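Uncharacterized protein (Parabacteroides distasonis, PDB 4KW2) is of unknown function but adopts a xylose isomerase-like TIM barrel and may act as a sugar isomerase or related enzyme. Local coordinates at residues K23-M37 with L46-G60. Sequence-based numbering, arbitrary orientation.
Sequences KVGIQTWTFHNLTLM and LGMGYAEAFFFQELG. With EDO (1,2-ethanediol), chain I.
Ile26 lies between Tyr50 and Glu52 in parallel register, Ile26 N donating to Tyr50 O and Ile26 O accepting from Glu52 N (2.8 Å), while strands 23-27 and 50-53 cross at -39°. With helix 36-46 they form the first beta-alpha-beta unit of the eight-stranded barrel. Beyond the strands, Trp29 turns the edge of its six-membered ring to the face of Phe54, planes at 81° and centroids 4.9 Å apart, a T-shaped pair. Phe54 CG sits between its backbone N and carbonyl carbon (chi1 77°), which swings the ring against the Trp29 backbone and brings Phe54 CZ to 3.4 Å from His32 CB. A serine in place of Phe54 would probably leave the Trp29 edge without its aromatic face and open a gap beside His32. The extended Gln57 reaches back so that NE2 donates to Leu34 O (2.9 Å) from above the carbonyl plane; Thr39 also bonds this amide, and a water links Gln57 OE1 to Thr28 OG1. Leu36 N and Met37 N, at the start of helix 36-46, donate to Glu58 O and Leu59 O. At the other end, Lys23 CD lies over the Tyr50 ring, 4.0 Å from its centroid. The buried Gln57 amide is thus satisfied at both ends, and the loop after strand 50-53 is bound by backbone bonds to the start of helix 36-46 and through Gln57 to the loop preceding it.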
loop_
_atom_site.group_PDB
_atom_site.type_symbol
_atom_site.label_atom_id
_atom_site.label_comp_id
_atom_site.label_asym_id
_atom_site.label_seq_id
_atom_site.Cartn_x
_atom_site.Cartn_y
_atom_site.Cartn_z
ATOM N N LYS A 23 -2.909 -25.305 10.997
ATOM C CA LYS A 23 -2.819 -25.521 9.551
ATOM C C LYS A 23 -2.229 -24.298 8.864
ATOM O O LYS A 23 -2.513 -23.168 9.250
ATOM C CB LYS A 23 -4.194 -25.774 8.952
ATOM C CG LYS A 23 -4.987 -26.900 9.585
ATOM C CD LYS A 23 -6.427 -26.855 9.088
ATOM C CE LYS A 23 -7.370 -27.612 10.004
ATOM N NZ LYS A 23 -7.154 -29.076 9.900
ATOM N N VAL A 24 -1.421 -24.535 7.836
ATOM C CA VAL A 24 -0.881 -23.474 7.010
ATOM C C VAL A 24 -1.466 -23.600 5.606
ATOM O O VAL A 24 -1.275 -24.619 4.933
ATOM C CB VAL A 24 0.658 -23.535 6.920
ATOM C CG1 VAL A 24 1.195 -22.295 6.210
ATOM C CG2 VAL A 24 1.263 -23.667 8.312
ATOM N N GLY A 25 -2.176 -22.560 5.176
ATOM C CA GLY A 25 -2.767 -22.516 3.847
ATOM C C GLY A 25 -2.407 -21.253 3.094
ATOM O O GLY A 25 -1.815 -20.321 3.647
ATOM N N ILE A 26 -2.771 -21.225 1.820
ATOM C CA ILE A 26 -2.549 -20.048 0.998
ATOM C C ILE A 26 -3.848 -19.295 0.727
ATOM O O ILE A 26 -4.904 -19.904 0.567
ATOM C CB ILE A 26 -1.880 -20.426 -0.337
ATOM C CG1 ILE A 26 -1.331 -19.176 -1.022
ATOM C CG2 ILE A 26 -2.842 -21.171 -1.260
ATOM C CD1 ILE A 26 -0.516 -19.481 -2.252
ATOM N N GLN A 27 -3.763 -17.967 0.689
ATOM C CA GLN A 27 -4.830 -17.149 0.113
ATOM C C GLN A 27 -4.632 -17.139 -1.390
ATOM O O GLN A 27 -3.590 -16.691 -1.879
ATOM C CB GLN A 27 -4.781 -15.723 0.641
ATOM C CG GLN A 27 -4.985 -15.614 2.140
ATOM C CD GLN A 27 -4.968 -14.178 2.619
ATOM O OE1 GLN A 27 -5.531 -13.291 1.970
ATOM N NE2 GLN A 27 -4.303 -13.934 3.753
ATOM N N THR A 28 -5.621 -17.628 -2.131
ATOM C CA THR A 28 -5.493 -17.711 -3.588
ATOM C C THR A 28 -5.364 -16.318 -4.223
ATOM O O THR A 28 -4.864 -16.190 -5.336
ATOM C CB THR A 28 -6.656 -18.498 -4.226
ATOM O OG1 THR A 28 -7.905 -17.892 -3.883
ATOM C CG2 THR A 28 -6.658 -19.945 -3.737
ATOM N N TRP A 29 -5.793 -15.277 -3.510
ATOM C CA TRP A 29 -5.578 -13.893 -3.958
ATOM C C TRP A 29 -4.116 -13.622 -4.344
ATOM O O TRP A 29 -3.837 -12.814 -5.228
ATOM C CB TRP A 29 -6.033 -12.892 -2.886
ATOM C CG TRP A 29 -5.886 -11.496 -3.346
ATOM C CD1 TRP A 29 -4.970 -10.591 -2.913
ATOM C CD2 TRP A 29 -6.645 -10.844 -4.374
ATOM N NE1 TRP A 29 -5.112 -9.410 -3.597
ATOM C CE2 TRP A 29 -6.134 -9.538 -4.503
ATOM C CE3 TRP A 29 -7.707 -11.240 -5.194
ATOM C CZ2 TRP A 29 -6.654 -8.614 -5.417
ATOM C CZ3 TRP A 29 -8.223 -10.333 -6.100
ATOM C CH2 TRP A 29 -7.692 -9.030 -6.209
ATOM N N THR A 30 -3.196 -14.303 -3.672
ATOM C CA THR A 30 -1.773 -14.263 -4.002
ATOM C C THR A 30 -1.520 -14.371 -5.501
ATOM O O THR A 30 -0.658 -13.679 -6.047
ATOM C CB THR A 30 -1.045 -15.415 -3.284
ATOM O OG1 THR A 30 -1.184 -15.242 -1.869
ATOM C CG2 THR A 30 0.435 -15.464 -3.644
ATOM N N PHE A 31 -2.279 -15.241 -6.161
ATOM C CA PHE A 31 -2.100 -15.514 -7.586
ATOM C C PHE A 31 -3.357 -15.168 -8.382
ATOM O O PHE A 31 -3.744 -15.909 -9.289
ATOM C CB PHE A 31 -1.755 -16.994 -7.782
ATOM C CG PHE A 31 -0.466 -17.413 -7.131
ATOM C CD1 PHE A 31 0.753 -17.036 -7.679
ATOM C CD2 PHE A 31 -0.468 -18.192 -5.990
ATOM C CE1 PHE A 31 1.945 -17.420 -7.090
ATOM C CE2 PHE A 31 0.720 -18.582 -5.401
ATOM C CZ PHE A 31 1.927 -18.194 -5.951
ATOM N N HIS A 32 -3.989 -14.041 -8.055
ATOM C CA HIS A 32 -5.276 -13.687 -8.661
ATOM C C HIS A 32 -5.170 -13.386 -10.154
ATOM O O HIS A 32 -6.184 -13.408 -10.857
ATOM C CB HIS A 32 -5.952 -12.528 -7.925
ATOM C CG HIS A 32 -5.234 -11.222 -8.043
ATOM N ND1 HIS A 32 -4.318 -10.792 -7.108
ATOM C CD2 HIS A 32 -5.311 -10.243 -8.975
ATOM C CE1 HIS A 32 -3.854 -9.607 -7.463
ATOM N NE2 HIS A 32 -4.442 -9.252 -8.591
ATOM N N ASN A 33 -3.950 -13.115 -10.627
ATOM C CA ASN A 33 -3.609 -12.933 -12.042
ATOM C C ASN A 33 -3.536 -14.244 -12.821
ATOM O O ASN A 33 -3.361 -14.249 -14.038
ATOM C CB ASN A 33 -2.256 -12.201 -12.171
ATOM C CG ASN A 33 -1.102 -12.941 -11.497
ATOM O OD1 ASN A 33 -1.179 -13.312 -10.326
ATOM N ND2 ASN A 33 -0.014 -13.134 -12.233
ATOM N N LEU A 34 -3.608 -15.358 -12.101
ATOM C CA LEU A 34 -3.642 -16.682 -12.709
ATOM C C LEU A 34 -5.051 -17.272 -12.574
ATOM O O LEU A 34 -5.918 -16.704 -11.901
ATOM C CB LEU A 34 -2.638 -17.598 -12.012
ATOM C CG LEU A 34 -1.182 -17.130 -11.958
ATOM C CD1 LEU A 34 -0.333 -18.189 -11.271
ATOM C CD2 LEU A 34 -0.650 -16.853 -13.352
ATOM N N THR A 35 -5.277 -18.412 -13.213
ATOM C CA THR A 35 -6.492 -19.182 -12.978
ATOM C C THR A 35 -6.376 -19.877 -11.618
ATOM O O THR A 35 -5.283 -19.974 -11.061
ATOM C CB THR A 35 -6.710 -20.253 -14.058
ATOM O OG1 THR A 35 -5.676 -21.247 -13.971
ATOM C CG2 THR A 35 -6.736 -19.632 -15.465
ATOM N N LEU A 36 -7.494 -20.368 -11.089
ATOM C CA LEU A 36 -7.467 -21.110 -9.830
ATOM C C LEU A 36 -6.669 -22.411 -9.953
ATOM O O LEU A 36 -5.931 -22.765 -9.036
ATOM C CB LEU A 36 -8.877 -21.396 -9.319
ATOM C CG LEU A 36 -8.968 -22.191 -8.008
ATOM C CD1 LEU A 36 -8.286 -21.463 -6.865
ATOM C CD2 LEU A 36 -10.414 -22.491 -7.654
HETATM N N MSE A 37 -6.798 -23.112 -11.078
HETATM C CA MSE A 37 -6.034 -24.358 -11.288
HETATM C C MSE A 37 -4.544 -24.075 -11.282
HETATM O O MSE A 37 -3.777 -24.808 -10.655
HETATM C CB MSE A 37 -6.407 -25.088 -12.582
HETATM C CG MSE A 37 -7.876 -25.505 -12.641
HETATM SE SE MSE A 37 -8.375 -26.751 -11.201
HETATM C CE MSE A 37 -9.286 -25.466 -10.021
ATOM N N LEU A 46 4.730 -24.648 -3.623
ATOM C CA LEU A 46 5.013 -24.080 -2.309
ATOM C C LEU A 46 5.032 -25.132 -1.203
ATOM O O LEU A 46 5.686 -24.943 -0.184
ATOM C CB LEU A 46 3.981 -23.004 -1.967
ATOM C CG LEU A 46 4.146 -21.700 -2.751
ATOM C CD1 LEU A 46 2.854 -20.905 -2.761
ATOM C CD2 LEU A 46 5.291 -20.872 -2.176
ATOM N N GLY A 47 4.296 -26.223 -1.402
ATOM C CA GLY A 47 4.223 -27.305 -0.424
ATOM C C GLY A 47 3.203 -27.042 0.670
ATOM O O GLY A 47 3.490 -27.257 1.845
HETATM N N MSE A 48 2.009 -26.590 0.284
HETATM C CA MSE A 48 0.915 -26.335 1.234
HETATM C C MSE A 48 -0.296 -27.175 0.906
HETATM O O MSE A 48 -0.582 -27.441 -0.270
HETATM C CB MSE A 48 0.547 -24.856 1.200
HETATM C CG MSE A 48 1.571 -24.040 1.972
HETATM SE SE MSE A 48 1.005 -22.157 2.022
HETATM C CE MSE A 48 1.573 -21.704 0.210
ATOM N N GLY A 49 -1.026 -27.585 1.944
ATOM C CA GLY A 49 -2.145 -28.517 1.791
ATOM C C GLY A 49 -3.523 -27.919 2.008
ATOM O O GLY A 49 -4.500 -28.659 2.154
ATOM N N TYR A 50 -3.610 -26.590 2.023
ATOM C CA TYR A 50 -4.868 -25.887 2.311
ATOM C C TYR A 50 -4.976 -24.599 1.503
ATOM O O TYR A 50 -3.965 -24.004 1.138
ATOM C CB TYR A 50 -4.961 -25.550 3.800
ATOM C CG TYR A 50 -4.922 -26.757 4.708
ATOM C CD1 TYR A 50 -6.081 -27.464 5.001
ATOM C CD2 TYR A 50 -3.722 -27.194 5.275
ATOM C CE1 TYR A 50 -6.051 -28.574 5.827
ATOM C CE2 TYR A 50 -3.685 -28.305 6.107
ATOM C CZ TYR A 50 -4.853 -28.986 6.378
ATOM O OH TYR A 50 -4.834 -30.081 7.200
ATOM N N ALA A 51 -6.204 -24.169 1.229
ATOM C CA ALA A 51 -6.421 -22.932 0.486
ATOM C C ALA A 51 -7.625 -22.147 1.005
ATOM O O ALA A 51 -8.623 -22.727 1.418
ATOM C CB ALA A 51 -6.585 -23.237 -0.990
ATOM N N GLU A 52 -7.490 -20.823 1.018
ATOM C CA GLU A 52 -8.605 -19.907 1.246
ATOM C C GLU A 52 -8.859 -19.191 -0.076
ATOM O O GLU A 52 -8.064 -18.341 -0.490
ATOM C CB GLU A 52 -8.277 -18.895 2.345
ATOM C CG GLU A 52 -9.335 -17.806 2.519
ATOM C CD GLU A 52 -9.053 -16.869 3.680
ATOM O OE1 GLU A 52 -8.112 -17.143 4.461
ATOM O OE2 GLU A 52 -9.775 -15.849 3.816
ATOM N N ALA A 53 -9.958 -19.538 -0.740
ATOM C CA ALA A 53 -10.196 -19.059 -2.095
ATOM C C ALA A 53 -11.158 -17.870 -2.155
ATOM O O ALA A 53 -12.202 -17.857 -1.497
ATOM C CB ALA A 53 -10.687 -20.192 -2.974
ATOM N N PHE A 54 -10.781 -16.879 -2.957
ATOM C CA PHE A 54 -11.612 -15.722 -3.236
ATOM C C PHE A 54 -12.409 -15.976 -4.516
ATOM O O PHE A 54 -11.924 -16.635 -5.450
ATOM C CB PHE A 54 -10.754 -14.457 -3.385
ATOM C CG PHE A 54 -10.036 -14.364 -4.706
ATOM C CD1 PHE A 54 -8.821 -15.015 -4.905
ATOM C CD2 PHE A 54 -10.587 -13.657 -5.756
ATOM C CE1 PHE A 54 -8.177 -14.954 -6.129
ATOM C CE2 PHE A 54 -9.943 -13.590 -6.982
ATOM C CZ PHE A 54 -8.735 -14.237 -7.167
ATOM N N PHE A 55 -13.616 -15.423 -4.565
ATOM C CA PHE A 55 -14.530 -15.620 -5.686
ATOM C C PHE A 55 -14.179 -14.750 -6.892
ATOM O O PHE A 55 -13.506 -13.717 -6.773
ATOM C CB PHE A 55 -15.964 -15.303 -5.255
ATOM C CG PHE A 55 -16.663 -16.417 -4.518
ATOM C CD1 PHE A 55 -15.969 -17.494 -3.982
ATOM C CD2 PHE A 55 -18.038 -16.359 -4.333
ATOM C CE1 PHE A 55 -16.636 -18.503 -3.306
ATOM C CE2 PHE A 55 -18.707 -17.360 -3.659
ATOM C CZ PHE A 55 -18.004 -18.431 -3.137
ATOM N N PHE A 56 -14.672 -15.204 -8.043
ATOM C CA PHE A 56 -14.551 -14.554 -9.355
ATOM C C PHE A 56 -13.206 -14.756 -10.045
ATOM O O PHE A 56 -12.955 -14.169 -11.094
ATOM C CB PHE A 56 -14.974 -13.080 -9.303
ATOM C CG PHE A 56 -16.370 -12.886 -8.771
ATOM C CD1 PHE A 56 -17.465 -13.305 -9.513
ATOM C CD2 PHE A 56 -16.591 -12.320 -7.518
ATOM C CE1 PHE A 56 -18.755 -13.151 -9.025
ATOM C CE2 PHE A 56 -17.878 -12.158 -7.030
ATOM C CZ PHE A 56 -18.961 -12.576 -7.782
ATOM N N GLN A 57 -12.368 -15.627 -9.490
ATOM C CA GLN A 57 -11.179 -16.080 -10.202
ATOM C C GLN A 57 -11.592 -17.071 -11.287
ATOM O O GLN A 57 -12.372 -17.994 -11.027
ATOM C CB GLN A 57 -10.190 -16.757 -9.252
ATOM C CG GLN A 57 -8.813 -16.961 -9.870
ATOM C CD GLN A 57 -7.800 -17.538 -8.899
ATOM O OE1 GLN A 57 -8.151 -18.271 -7.978
ATOM N NE2 GLN A 57 -6.535 -17.205 -9.100
ATOM N N GLU A 58 -11.057 -16.884 -12.490
ATOM C CA GLU A 58 -11.215 -17.855 -13.563
ATOM C C GLU A 58 -10.721 -19.215 -13.067
ATOM O O GLU A 58 -9.656 -19.319 -12.460
ATOM C CB GLU A 58 -10.417 -17.410 -14.793
ATOM C CG GLU A 58 -10.351 -18.414 -15.944
ATOM C CD GLU A 58 -11.556 -18.358 -16.870
ATOM O OE1 GLU A 58 -12.577 -17.722 -16.509
ATOM O OE2 GLU A 58 -11.478 -18.964 -17.965
ATOM N N LEU A 59 -11.505 -20.256 -13.312
ATOM C CA LEU A 59 -11.153 -21.586 -12.821
ATOM C C LEU A 59 -9.998 -22.169 -13.628
ATOM O O LEU A 59 -8.999 -22.580 -13.057
ATOM C CB LEU A 59 -12.364 -22.524 -12.852
ATOM C CG LEU A 59 -13.540 -22.216 -11.916
ATOM C CD1 LEU A 59 -14.593 -23.312 -12.029
ATOM C CD2 LEU A 59 -13.091 -22.086 -10.467
ATOM N N GLY A 60 -10.132 -22.176 -14.955
ATOM C CA GLY A 60 -9.113 -22.745 -15.837
ATOM C C GLY A 60 -9.379 -24.212 -16.136
ATOM O O GLY A 60 -10.210 -24.842 -15.485
HETATM C C1 EDO I . 0.254 -31.074 3.529
HETATM O O1 EDO I . -0.441 -30.890 4.773
HETATM C C2 EDO I . 1.478 -30.164 3.463
HETATM O O2 EDO I . 2.019 -30.154 2.134
HETATM O O HOH W 1 0.207 -26.830 4.641
HETATM O O HOH W 2 -9.744 -18.317 -5.785
HETATM O O HOH W 3 -7.866 -15.546 -1.336
HETATM O O HOH W 4 -8.490 -15.207 -12.743
#